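Local coordinates for protein acetolactate synthase isozyme 1 large subunit (Escherichia coli, PDB 6LPI) that is the large subunit of an enzyme of the thiamine diphosphate-binding family and binds thiamine diphosphate, a magnesium ion and flavin-adenine dinucleotide, at residues 12-18 against 175-181; 77-83 against 104-110; 244-249 against 406-412; 478-484 against 545-551. One frame throughout, in Å; residues are numbered along the deposited sequence.

Contact 1 (12-18 against 175-181)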
# COMPACT_ATOMS: atom_id res chain seq x y z
N ARG B 12 22.68 -30.47 -3.00
CA ARG B 12 21.43 -31.19 -2.79
C ARG B 12 20.71 -30.66 -1.55
O ARG B 12 21.34 -30.42 -0.52
CB ARG B 12 21.75 -32.68 -2.63
CG ARG B 12 20.60 -33.62 -2.62
CD ARG B 12 21.10 -35.04 -2.84
NE ARG B 12 20.38 -35.97 -1.98
CZ ARG B 12 19.90 -37.14 -2.38
NH1 ARG B 12 20.04 -37.52 -3.64
NH2 ARG B 12 19.25 -37.91 -1.53
N PHE B 13 19.39 -30.45 -1.64
CA PHE B 13 18.66 -29.87 -0.51
C PHE B 13 17.35 -30.62 -0.25
O PHE B 13 16.79 -31.28 -1.13
CB PHE B 13 18.32 -28.38 -0.74
CG PHE B 13 19.51 -27.52 -1.12
CD1 PHE B 13 20.09 -26.68 -0.19
CD2 PHE B 13 20.02 -27.54 -2.41
CE1 PHE B 13 21.18 -25.89 -0.53
CE2 PHE B 13 21.11 -26.76 -2.75
CZ PHE B 13 21.69 -25.92 -1.81
N THR B 14 16.87 -30.54 1.00
CA THR B 14 15.44 -30.72 1.21
C THR B 14 14.72 -29.42 0.85
O THR B 14 15.28 -28.32 0.94
CB THR B 14 15.11 -31.11 2.64
OG1 THR B 14 15.54 -30.09 3.56
CG2 THR B 14 15.80 -32.42 2.97
N GLY B 15 13.45 -29.54 0.46
CA GLY B 15 12.67 -28.35 0.12
C GLY B 15 12.78 -27.24 1.15
O GLY B 15 12.98 -26.07 0.79
N ALA B 16 12.68 -27.58 2.43
CA ALA B 16 12.80 -26.57 3.48
C ALA B 16 14.18 -25.91 3.46
O ALA B 16 14.31 -24.68 3.48
CB ALA B 16 12.51 -27.19 4.84
N GLU B 17 15.24 -26.73 3.41
CA GLU B 17 16.59 -26.18 3.32
C GLU B 17 16.77 -25.34 2.07
O GLU B 17 17.49 -24.33 2.11
CB GLU B 17 17.64 -27.30 3.38
CG GLU B 17 17.58 -28.13 4.65
CD GLU B 17 18.49 -29.34 4.62
OE1 GLU B 17 18.87 -29.76 3.51
OE2 GLU B 17 18.85 -29.86 5.71
N PHE B 18 16.13 -25.71 0.96
CA PHE B 18 16.26 -24.86 -0.22
C PHE B 18 15.57 -23.53 -0.02
O PHE B 18 16.05 -22.49 -0.50
CB PHE B 18 15.69 -25.51 -1.47
CG PHE B 18 15.71 -24.60 -2.65
CD1 PHE B 18 16.84 -24.47 -3.42
CD2 PHE B 18 14.61 -23.81 -2.95
CE1 PHE B 18 16.87 -23.61 -4.49
CE2 PHE B 18 14.64 -22.95 -4.00
CZ PHE B 18 15.78 -22.84 -4.78
N GLN B 175 8.21 -29.74 1.48
CA GLN B 175 9.30 -29.24 2.32
C GLN B 175 10.25 -30.34 2.78
O GLN B 175 11.45 -30.08 2.94
CB GLN B 175 8.72 -28.53 3.54
CG GLN B 175 7.66 -27.53 3.18
CD GLN B 175 7.01 -26.95 4.40
OE1 GLN B 175 7.63 -26.84 5.46
NE2 GLN B 175 5.74 -26.56 4.26
N THR B 176 9.76 -31.57 3.00
CA THR B 176 10.61 -32.62 3.55
C THR B 176 11.14 -33.57 2.49
O THR B 176 11.95 -34.45 2.81
CB THR B 176 9.85 -33.46 4.59
OG1 THR B 176 8.61 -33.90 4.04
CG2 THR B 176 9.57 -32.61 5.84
N ALA B 177 10.72 -33.39 1.24
CA ALA B 177 11.34 -34.04 0.10
C ALA B 177 12.79 -33.57 -0.06
O ALA B 177 13.24 -32.61 0.56
CB ALA B 177 10.53 -33.74 -1.17
N VAL B 178 13.54 -34.29 -0.89
CA VAL B 178 14.90 -33.92 -1.24
C VAL B 178 15.02 -33.87 -2.77
O VAL B 178 14.31 -34.58 -3.49
CB VAL B 178 15.92 -34.89 -0.59
CG1 VAL B 178 15.52 -36.34 -0.78
CG2 VAL B 178 17.34 -34.64 -1.09
N PHE B 179 15.85 -32.97 -3.27
CA PHE B 179 16.05 -32.87 -4.71
C PHE B 179 17.41 -32.23 -4.95
O PHE B 179 18.10 -31.85 -4.00
CB PHE B 179 14.89 -32.12 -5.39
CG PHE B 179 14.94 -30.60 -5.27
CD1 PHE B 179 14.71 -29.81 -6.39
CD2 PHE B 179 15.10 -29.98 -4.04
CE1 PHE B 179 14.70 -28.42 -6.28
CE2 PHE B 179 15.10 -28.59 -3.93
CZ PHE B 179 14.90 -27.81 -5.04
N GLU B 180 17.83 -32.21 -6.21
CA GLU B 180 19.16 -31.71 -6.56
C GLU B 180 19.06 -30.50 -7.51
O GLU B 180 18.15 -30.41 -8.33
CB GLU B 180 20.00 -32.82 -7.09
CG GLU B 180 21.38 -32.88 -6.52
CD GLU B 180 22.23 -33.84 -7.24
OE1 GLU B 180 21.85 -34.21 -8.36
OE2 GLU B 180 23.07 -34.44 -6.55
N ILE B 181 20.02 -29.56 -7.43
CA ILE B 181 19.93 -28.36 -8.31
C ILE B 181 20.88 -28.38 -9.49
O ILE B 181 21.87 -27.65 -9.49
CB ILE B 181 20.14 -27.05 -7.53
CG1 ILE B 181 19.27 -26.99 -6.28
CG2 ILE B 181 19.78 -25.86 -8.43
CD1 ILE B 181 17.86 -27.08 -6.65
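Backbone hydrogen bonds join Phe13 and Phe179 in both directions: Phe13 N donates to Phe179 O at 3.0 Å, and Phe179 N returns a bond to Phe13 O. Two further bonds carry the pairing into the first turn of helix 15-25, Gly15 N to Ala177 O at 3.1 Å and Ala16 N to Gln175 O at 2.8 Å, the latter arriving on a carbonyl lone pair. Strands 12-14 and 178-180 thus form a two-stranded antiparallel sheet, their directions 152° apart, separate from the six-stranded parallel sheet of the N-terminal thiamine diphosphate-binding domain. A capping box starts helix 15-25, with Thr14 as N-cap: Thr14 N donates to Glu17 OE1, and Glu17 N makes a weak bond to Thr14 OG1.

On the face of Phe13 and Phe179 the contact is aromatic and apolar. Phe179 turns its edge toward the face of Phe18 in a T-shaped pair, centroids 5.7 Å apart and planes at 75°. Phe179 CG sits between its own backbone N and carbonyl carbon (chi1 79°), which brings the ring edge to Phe18 CB, 4.0 Å from Phe179 CE2. Pro148 of helix 147-159 touches both side chains. The Ile181 and Phe13 side chains cross at about a right angle, Ile181 CG1 lying 4.0 Å from Phe13 CD2.

On the sheet face of Arg12, Thr14 and Val178, the Arg12 arm passes Val178 at a slant, Arg12 NE 3.4 Å from Val178 CG2.

Contact 2 (77-83 against 104-110)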
# COMPACT_ATOMS: atom_id res chain seq x y z
N PRO B 77 11.23 -6.60 -0.91
CA PRO B 77 10.28 -7.51 -0.24
C PRO B 77 10.74 -8.03 1.13
O PRO B 77 11.91 -8.37 1.34
CB PRO B 77 10.13 -8.68 -1.22
CG PRO B 77 11.19 -8.49 -2.25
CD PRO B 77 11.51 -7.03 -2.29
N ALA B 78 9.79 -8.08 2.06
CA ALA B 78 9.95 -8.68 3.38
C ALA B 78 9.07 -9.92 3.46
O ALA B 78 8.10 -10.04 2.72
CB ALA B 78 9.59 -7.68 4.48
N VAL B 79 9.44 -10.87 4.32
CA VAL B 79 8.87 -12.21 4.33
C VAL B 79 8.19 -12.50 5.67
O VAL B 79 8.79 -12.28 6.73
CB VAL B 79 9.96 -13.26 4.04
CG1 VAL B 79 9.42 -14.67 4.23
CG2 VAL B 79 10.49 -13.06 2.62
N CYS B 80 6.97 -13.05 5.61
CA CYS B 80 6.29 -13.54 6.81
C CYS B 80 5.86 -14.99 6.62
O CYS B 80 5.69 -15.46 5.49
CB CYS B 80 5.08 -12.68 7.16
SG CYS B 80 4.04 -12.28 5.78
N MET B 81 5.68 -15.71 7.73
CA MET B 81 5.48 -17.15 7.65
C MET B 81 4.39 -17.61 8.61
O MET B 81 4.30 -17.11 9.73
CB MET B 81 6.76 -17.91 8.02
CG MET B 81 8.01 -17.39 7.40
SD MET B 81 9.33 -18.51 7.82
CE MET B 81 9.53 -19.38 6.26
N ALA B 82 3.61 -18.60 8.19
CA ALA B 82 2.58 -19.15 9.06
C ALA B 82 2.27 -20.59 8.65
O ALA B 82 2.66 -21.05 7.57
CB ALA B 82 1.33 -18.27 9.05
N CYS B 83 1.56 -21.30 9.53
CA CYS B 83 1.10 -22.65 9.24
C CYS B 83 -0.22 -22.64 8.46
O CYS B 83 -0.75 -21.58 8.11
CB CYS B 83 0.96 -23.45 10.54
SG CYS B 83 -0.29 -22.82 11.71
N PRO B 104 5.83 -4.66 -1.42
CA PRO B 104 6.41 -5.97 -1.74
C PRO B 104 6.52 -6.87 -0.52
O PRO B 104 7.40 -6.71 0.32
CB PRO B 104 7.79 -5.62 -2.30
CG PRO B 104 8.13 -4.32 -1.61
CD PRO B 104 6.84 -3.59 -1.44
N LEU B 105 5.62 -7.83 -0.42
CA LEU B 105 5.65 -8.83 0.62
C LEU B 105 5.73 -10.21 -0.02
O LEU B 105 5.07 -10.47 -1.03
CB LEU B 105 4.39 -8.68 1.48
CG LEU B 105 4.41 -8.86 2.99
CD1 LEU B 105 5.23 -7.74 3.59
CD2 LEU B 105 2.99 -8.87 3.54
N ILE B 106 6.53 -11.09 0.54
CA ILE B 106 6.44 -12.52 0.28
C ILE B 106 5.92 -13.17 1.54
O ILE B 106 6.48 -12.99 2.63
CB ILE B 106 7.78 -13.15 -0.17
CG1 ILE B 106 8.03 -12.91 -1.66
CG2 ILE B 106 7.78 -14.63 0.10
CD1 ILE B 106 8.58 -11.60 -2.00
N CYS B 107 4.84 -13.92 1.38
CA CYS B 107 4.14 -14.57 2.48
C CYS B 107 4.20 -16.07 2.24
O CYS B 107 3.69 -16.56 1.23
CB CYS B 107 2.71 -14.04 2.52
SG CYS B 107 1.51 -15.11 3.26
N ILE B 108 4.81 -16.80 3.17
CA ILE B 108 5.03 -18.23 3.02
C ILE B 108 4.22 -18.98 4.06
O ILE B 108 4.31 -18.69 5.27
CB ILE B 108 6.52 -18.60 3.11
CG1 ILE B 108 7.26 -18.08 1.87
CG2 ILE B 108 6.68 -20.07 3.20
CD1 ILE B 108 8.77 -18.01 2.03
N THR B 109 3.43 -19.93 3.60
CA THR B 109 2.53 -20.68 4.46
C THR B 109 2.75 -22.17 4.22
O THR B 109 2.94 -22.61 3.08
CB THR B 109 1.07 -20.24 4.16
OG1 THR B 109 0.79 -19.01 4.86
CG2 THR B 109 0.08 -21.26 4.59
N GLY B 110 2.78 -22.94 5.31
CA GLY B 110 2.78 -24.38 5.17
C GLY B 110 1.41 -24.88 4.81
O GLY B 110 0.40 -24.23 5.08
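Six backbone hydrogen bonds zip strand 78-82 to strand 105-111, starting with Ala78 N to Pro104 O and finishing with Gly110 N to Ala82 O. The straightest is Ile108 N to Cys80 O, 2.8 Å long with an N-H...O angle of 177°. The bonds are donated alternately by one strand and the other, as in a parallel pair, the register running from Ala78 opposite Leu105 to Ala82 opposite Thr109, and the segment axes run 19° from parallel, 4.7 Å apart at closest approach.

Side chains then divide between the two sheet faces. On the face of Val79, Met81, Ile106 and Ile108, Ile106 CD1 reaches back beside the Pro77 ring, 3.4 Å from CB. Val79 splays its two methyls: CG1, anti to the backbone N (chi1 173°), approaches Ile108 CD1 at 4.1 Å, while CG2 rests 3.9 Å from Ile106 CB. Met81 CE closes the row at 4.2 Å from Ile108 CG2. On the face of Ala78, Cys80, Ala82, Leu105, Cys107 and Thr109, Cys80 SG lies 3.9 Å from Cys107 CB.

Helices form the next shell. Helix 147-159 places Phe155 against Pro77 and Ile106, whereas helices 60-74 and 86-101 cover the cysteine-bearing face, Leu91 touching Ala82, Cys107 and Thr109. Strand 166-171 extends the sheet through backbone bonds to Leu105, Cys107 and Thr109.

With helix 86-101 as the connection, the two strands make a beta-alpha-beta crossover at the centre of the six-stranded parallel sheet of the N-terminal domain, and Cys83, just beyond strand 78-82, belongs to a thiamine diphosphate pocket.

Contact 3 (244-249 against 406-412). With FAD (flavin-adenine dinucleotide), chain I.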
# COMPACT_ATOMS: atom_id res chain seq x y z
N LEU B 244 -2.11 11.08 0.81
CA LEU B 244 -1.67 10.55 2.10
C LEU B 244 -0.43 9.67 1.98
O LEU B 244 0.37 9.59 2.91
CB LEU B 244 -2.80 9.76 2.75
CG LEU B 244 -2.47 9.19 4.14
CD1 LEU B 244 -2.28 10.32 5.11
CD2 LEU B 244 -3.57 8.26 4.59
N MET B 245 -0.27 8.97 0.85
CA MET B 245 0.85 8.06 0.63
C MET B 245 2.11 8.76 0.18
O MET B 245 3.13 8.08 0.01
CB MET B 245 0.47 7.00 -0.43
CG MET B 245 -0.78 6.21 -0.11
SD MET B 245 -0.67 5.50 1.54
CE MET B 245 0.34 4.07 1.11
N ALA B 246 2.07 10.06 -0.08
CA ALA B 246 3.22 10.79 -0.61
C ALA B 246 3.78 11.85 0.34
O ALA B 246 4.70 12.58 -0.04
CB ALA B 246 2.84 11.44 -1.96
N LEU B 247 3.23 11.95 1.55
CA LEU B 247 3.76 12.90 2.52
C LEU B 247 5.26 12.69 2.70
O LEU B 247 5.75 11.55 2.78
CB LEU B 247 3.06 12.72 3.85
CG LEU B 247 1.53 12.84 3.80
CD1 LEU B 247 0.99 12.95 5.24
CD2 LEU B 247 1.00 13.99 2.87
N GLY B 248 6.00 13.80 2.78
CA GLY B 248 7.44 13.77 2.84
C GLY B 248 8.15 13.85 1.51
O GLY B 248 9.36 14.14 1.49
N MET B 249 7.44 13.64 0.39
CA MET B 249 8.07 13.77 -0.92
C MET B 249 8.55 15.20 -1.17
O MET B 249 9.45 15.42 -1.99
CB MET B 249 7.11 13.31 -2.01
CG MET B 249 6.93 11.78 -2.12
SD MET B 249 8.41 10.72 -2.10
CE MET B 249 9.41 11.48 -3.37
N ARG B 406 10.82 13.49 4.83
CA ARG B 406 11.69 12.54 4.15
C ARG B 406 10.84 11.50 3.44
O ARG B 406 9.74 11.15 3.91
CB ARG B 406 12.63 11.81 5.13
CG ARG B 406 13.84 12.59 5.64
CD ARG B 406 14.75 11.74 6.55
NE ARG B 406 14.00 10.87 7.46
CZ ARG B 406 13.77 9.58 7.24
NH1 ARG B 406 14.21 9.01 6.13
NH2 ARG B 406 13.07 8.86 8.11
N PRO B 407 11.30 11.00 2.30
CA PRO B 407 10.69 9.79 1.75
C PRO B 407 10.92 8.61 2.68
O PRO B 407 11.89 8.56 3.44
CB PRO B 407 11.42 9.59 0.41
CG PRO B 407 11.94 10.95 0.08
CD PRO B 407 12.27 11.60 1.38
N ARG B 408 9.99 7.66 2.62
CA ARG B 408 10.01 6.45 3.45
C ARG B 408 10.25 6.78 4.92
O ARG B 408 10.86 6.02 5.66
CB ARG B 408 11.04 5.46 2.91
CG ARG B 408 10.86 5.27 1.40
CD ARG B 408 11.62 4.11 0.80
NE ARG B 408 10.77 2.93 0.92
CZ ARG B 408 10.32 2.20 -0.10
NH1 ARG B 408 10.63 2.51 -1.36
NH2 ARG B 408 9.54 1.15 0.14
N GLN B 409 9.68 7.89 5.37
CA GLN B 409 9.63 8.23 6.79
C GLN B 409 8.25 8.03 7.37
O GLN B 409 8.13 7.73 8.56
CB GLN B 409 10.07 9.70 6.98
CG GLN B 409 9.62 10.29 8.28
CD GLN B 409 10.23 11.63 8.56
OE1 GLN B 409 10.96 11.79 9.54
NE2 GLN B 409 9.94 12.61 7.70
N TRP B 410 7.24 8.12 6.52
CA TRP B 410 5.83 8.11 6.86
C TRP B 410 5.24 6.76 6.45
O TRP B 410 5.27 6.40 5.27
CB TRP B 410 5.15 9.26 6.13
CG TRP B 410 3.69 9.35 6.15
CD1 TRP B 410 2.84 9.26 5.08
CD2 TRP B 410 2.86 9.60 7.29
NE1 TRP B 410 1.54 9.43 5.49
CE2 TRP B 410 1.53 9.63 6.84
CE3 TRP B 410 3.12 9.77 8.65
CZ2 TRP B 410 0.46 9.84 7.70
CZ3 TRP B 410 2.06 9.98 9.50
CH2 TRP B 410 0.73 10.02 9.02
N LEU B 411 4.79 5.99 7.45
CA LEU B 411 4.22 4.66 7.28
C LEU B 411 2.77 4.70 7.76
O LEU B 411 2.51 4.72 8.97
CB LEU B 411 4.98 3.61 8.09
CG LEU B 411 6.17 2.81 7.54
CD1 LEU B 411 7.25 3.71 6.99
CD2 LEU B 411 6.75 1.89 8.60
N THR B 412 1.83 4.64 6.83
CA THR B 412 0.42 4.57 7.19
C THR B 412 -0.29 3.61 6.26
O THR B 412 0.17 3.33 5.15
CB THR B 412 -0.24 5.95 7.13
OG1 THR B 412 -1.47 5.93 7.88
CG2 THR B 412 -0.52 6.35 5.71
PA FAD I . -1.13 4.56 -4.00
O1A FAD I . -0.22 4.87 -2.88
O2A FAD I . -1.84 3.23 -3.97
O5B FAD I . -0.17 4.72 -5.24
C5B FAD I . 0.15 3.61 -6.10
C4B FAD I . 0.11 4.12 -7.52
O4B FAD I . 1.45 4.49 -7.95
C3B FAD I . -0.39 3.11 -8.55
O3B FAD I . -1.15 3.81 -9.53
C2B FAD I . 0.93 2.51 -9.06
O2B FAD I . 0.84 1.88 -10.33
C1B FAD I . 1.76 3.78 -9.13
N9A FAD I . 3.20 3.57 -9.19
C8A FAD I . 3.98 2.85 -8.32
N7A FAD I . 5.26 2.86 -8.61
C5A FAD I . 5.33 3.65 -9.75
C6A FAD I . 6.41 4.05 -10.57
N6A FAD I . 7.67 3.70 -10.35
N1A FAD I . 6.13 4.83 -11.64
C2A FAD I . 4.86 5.18 -11.86
N3A FAD I . 3.77 4.87 -11.16
C4A FAD I . 4.07 4.09 -10.11
N1 FAD I . -5.83 10.11 0.76
C2 FAD I . -5.78 11.38 0.28
O2 FAD I . -5.15 11.65 -0.74
N3 FAD I . -6.44 12.41 0.94
C4 FAD I . -7.18 12.28 2.09
O4 FAD I . -7.72 13.26 2.59
C4X FAD I . -7.24 10.91 2.60
N5 FAD I . -7.92 10.69 3.70
C5X FAD I . -7.96 9.39 4.19
C6 FAD I . -8.67 9.12 5.36
C7 FAD I . -8.72 7.83 5.89
C7M FAD I . -9.50 7.57 7.15
C8 FAD I . -8.05 6.78 5.23
C8M FAD I . -8.10 5.38 5.77
C9 FAD I . -7.34 7.05 4.06
C9A FAD I . -7.30 8.33 3.53
N10 FAD I . -6.59 8.62 2.35
C10 FAD I . -6.53 9.90 1.86
C1' FAD I . -5.87 7.57 1.62
C2' FAD I . -6.66 7.03 0.44
O2' FAD I . -7.58 6.03 0.88
C3' FAD I . -5.70 6.40 -0.56
O3' FAD I . -4.93 5.39 0.08
C4' FAD I . -4.74 7.38 -1.22
O4' FAD I . -5.43 8.61 -1.45
C5' FAD I . -4.19 6.86 -2.53
O5' FAD I . -3.00 7.59 -2.86
P FAD I . -2.17 7.21 -4.13
O1P FAD I . -2.91 7.73 -5.36
O2P FAD I . -0.89 7.60 -3.94
O3P FAD I . -2.27 5.66 -4.11
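Trp410 sets its indole against two leucines of the loop 244-249, joining edge strand 410-411 of the C-terminal thiamine diphosphate-binding domain to the central, Rossmann-like domain. Leu247 lies alongside the indole, pointing the same way, and its CD1 makes a CH-pi contact over one face, 3.9 Å from the centroid of the five-membered ring and 28° off the normal. The opposite face, near its rim, meets Thr412 CB. At the ring edge, NE1 donates to Leu244 O at 2.8 Å; the acceptor lies only 9° out of the ring plane, although the N-H...O angle is bent to 137°. This bond and the leucine methyl together restrict rotation of the indole.

Leu244 approaches Trp410 at about a right angle. Its side chain extends away from its own backbone N, which brings CD1 to 3.8 Å from Trp410 CZ2, while CD2 meets Thr412 CG2. The same leucine faces the flavin: CB is 3.6 Å from FAD N1, and its backbone N makes a weak bond to FAD O2. Beside it, Met245 belongs to the same FAD pocket.

Farther along, the type II turn from Ala246 to Met249 puts Gly248 next to Arg406, CA to CA 4.6 Å. At the end of the turn, the Met249 chain, bent at chi2 and chi3, crosses the Pro407 ring at about a right angle, with SD 4.1 Å from Pro407 CB.

Contact 4 (478-484 against 545-551)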
# COMPACT_ATOMS: atom_id res chain seq x y z
N HIS B 478 -17.36 8.15 15.16
CA HIS B 478 -18.05 9.15 15.99
C HIS B 478 -18.33 10.42 15.20
O HIS B 478 -19.42 11.02 15.30
CB HIS B 478 -17.19 9.46 17.21
CG HIS B 478 -17.82 10.34 18.23
ND1 HIS B 478 -18.09 11.67 18.01
CD2 HIS B 478 -18.20 10.09 19.51
CE1 HIS B 478 -18.63 12.20 19.10
NE2 HIS B 478 -18.70 11.26 20.02
N GLN B 479 -17.38 10.83 14.37
CA GLN B 479 -17.54 12.05 13.60
C GLN B 479 -18.48 11.82 12.43
O GLN B 479 -19.34 12.67 12.15
CB GLN B 479 -16.17 12.56 13.17
CG GLN B 479 -16.17 13.63 12.09
CD GLN B 479 -14.78 14.23 11.92
OE1 GLN B 479 -13.85 13.84 12.61
NE2 GLN B 479 -14.66 15.22 11.05
N GLN B 480 -18.40 10.65 11.78
CA GLN B 480 -19.31 10.39 10.66
C GLN B 480 -20.77 10.25 11.12
O GLN B 480 -21.68 10.76 10.47
CB GLN B 480 -18.87 9.14 9.90
CG GLN B 480 -17.92 9.43 8.72
CD GLN B 480 -17.21 8.19 8.22
OE1 GLN B 480 -16.99 7.23 8.96
NE2 GLN B 480 -16.86 8.18 6.93
N GLN B 481 -21.01 9.57 12.23
CA GLN B 481 -22.39 9.44 12.69
C GLN B 481 -22.91 10.78 13.19
O GLN B 481 -24.02 11.20 12.84
CB GLN B 481 -22.48 8.40 13.79
CG GLN B 481 -21.56 7.22 13.66
CD GLN B 481 -21.94 6.12 14.59
OE1 GLN B 481 -22.43 5.05 14.19
NE2 GLN B 481 -21.79 6.40 15.88
N SER B 482 -22.12 11.49 14.00
CA SER B 482 -22.62 12.75 14.54
C SER B 482 -22.87 13.78 13.42
O SER B 482 -23.86 14.51 13.45
CB SER B 482 -21.67 13.26 15.64
OG SER B 482 -20.61 14.04 15.15
N LEU B 483 -22.05 13.78 12.38
CA LEU B 483 -22.24 14.78 11.33
C LEU B 483 -23.25 14.36 10.27
O LEU B 483 -23.93 15.22 9.69
CB LEU B 483 -20.91 15.11 10.66
CG LEU B 483 -19.89 16.13 11.21
CD1 LEU B 483 -19.65 16.04 12.69
CD2 LEU B 483 -18.60 15.90 10.45
N PHE B 484 -23.39 13.05 9.99
CA PHE B 484 -24.12 12.63 8.80
C PHE B 484 -25.29 11.68 9.00
O PHE B 484 -26.05 11.48 8.05
CB PHE B 484 -23.15 12.00 7.79
CG PHE B 484 -22.05 12.93 7.40
CD1 PHE B 484 -22.34 14.16 6.85
CD2 PHE B 484 -20.72 12.57 7.59
CE1 PHE B 484 -21.34 15.03 6.48
CE2 PHE B 484 -19.71 13.43 7.23
CZ PHE B 484 -20.02 14.67 6.67
N LYS B 545 -12.78 17.05 16.45
CA LYS B 545 -13.06 16.72 15.06
C LYS B 545 -11.80 16.83 14.22
O LYS B 545 -10.83 17.47 14.61
CB LYS B 545 -14.16 17.64 14.49
CG LYS B 545 -15.51 17.50 15.19
CD LYS B 545 -16.17 16.20 14.79
CE LYS B 545 -17.45 15.95 15.58
NZ LYS B 545 -17.17 15.17 16.83
N VAL B 546 -11.84 16.17 13.07
CA VAL B 546 -10.83 16.35 12.02
C VAL B 546 -11.47 17.23 10.96
O VAL B 546 -12.41 16.82 10.29
CB VAL B 546 -10.36 15.01 11.43
CG1 VAL B 546 -9.21 15.25 10.50
CG2 VAL B 546 -9.91 14.09 12.55
N TYR B 547 -10.98 18.46 10.86
CA TYR B 547 -11.48 19.40 9.88
C TYR B 547 -10.33 19.90 9.00
O TYR B 547 -9.19 20.00 9.44
CB TYR B 547 -12.18 20.60 10.55
CG TYR B 547 -13.56 20.28 11.11
CD1 TYR B 547 -14.47 19.51 10.39
CD2 TYR B 547 -13.96 20.78 12.36
CE1 TYR B 547 -15.74 19.23 10.90
CE2 TYR B 547 -15.23 20.51 12.87
CZ TYR B 547 -16.11 19.73 12.14
OH TYR B 547 -17.36 19.47 12.66
N PRO B 548 -10.61 20.20 7.73
CA PRO B 548 -11.95 20.01 7.14
C PRO B 548 -12.22 18.57 6.74
O PRO B 548 -11.31 17.75 6.64
CB PRO B 548 -11.93 20.95 5.94
CG PRO B 548 -10.50 21.10 5.57
CD PRO B 548 -9.68 20.88 6.81
N MET B 549 -13.51 18.26 6.56
CA MET B 549 -13.96 16.96 6.08
C MET B 549 -14.77 17.13 4.80
O MET B 549 -15.59 18.05 4.68
CB MET B 549 -14.79 16.25 7.15
CG MET B 549 -15.31 14.90 6.69
SD MET B 549 -16.48 14.18 7.85
CE MET B 549 -15.73 12.58 8.18
N VAL B 550 -14.55 16.24 3.83
CA VAL B 550 -15.39 16.15 2.64
C VAL B 550 -16.39 15.03 2.86
O VAL B 550 -15.99 13.86 3.01
CB VAL B 550 -14.58 15.90 1.36
CG1 VAL B 550 -15.49 15.91 0.15
CG2 VAL B 550 -13.48 16.95 1.19
N PRO B 551 -17.69 15.31 2.92
CA PRO B 551 -18.69 14.28 3.16
C PRO B 551 -18.62 13.22 2.08
O PRO B 551 -18.37 13.54 0.90
CB PRO B 551 -20.02 15.04 3.09
CG PRO B 551 -19.65 16.44 3.39
CD PRO B 551 -18.30 16.65 2.80
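Gln479 grips the backbone of Val546 with both ends of its amide, docking helix 476-484 of the C-terminal thiamine diphosphate-binding domain onto the loop that follows strand 534-539. Its OE1 accepts from Val546 N at 3.1 Å, and its NE2 donates to Val546 O at 2.9 Å. Both bonds are fairly straight, with N-H...O angles of 168° and 162°, and Val546 O lies in the amide plane of Gln479. An extended side chain takes the amide from the helix to the loop. OE1 has a second donor in Gln393 NE2, so it is held by two bonds, and the amide is fixed against rotation.

The flanking carbonyls of the loop are also answered from helix 393-401: Lys545 O accepts from Trp397 NE1, and Tyr547 O from Gln400 NE2. Lys545 slides past Gln479 in the opposite direction, placing CD 3.7 Å from Gln479 CG and CE 3.6 Å from Leu483 CD1. Its ammonium finds its hydrogen bond at Glu543 O, while His478 has its ring edge toward Lys545 NZ, with ND1 3.8 Å away, too far for a hydrogen bond. Within the helix, Ser482 OG gives a weak bond to His478 O.

Apolar packing finishes the interface past the amide. Leu483 CD2 approaches Met549 SD at 3.8 Å, and Pro551 CB lies 3.6 Å from Phe484 CZ. Met549 makes a Met-aromatic contact with Phe484, its SD at the ring edge, 80° off the normal and 4.6 Å from the centroid.

How the contacts relate
From the N terminus, contact 1 opens first and closes at 175-181, a loop spanning most of the N-terminal domain. Contact 2 opens and closes within that span, and the two touch where Gln175 NE2 packs on Gly110 CA. Contacts 3 and 4 follow in series, so no loops cross. Contact 3 closes a second long loop and ties the central domain to the C-terminal one; its nearest atoms lie about 6 Å from contact 2. Contact 4 closes a shorter loop, from 478-484 to 545-551, drawing the segment after strand 534-539 against helix 476-484. Contacts 1 and 4 have centres 56 Å apart, on opposite sides of the chain's centre.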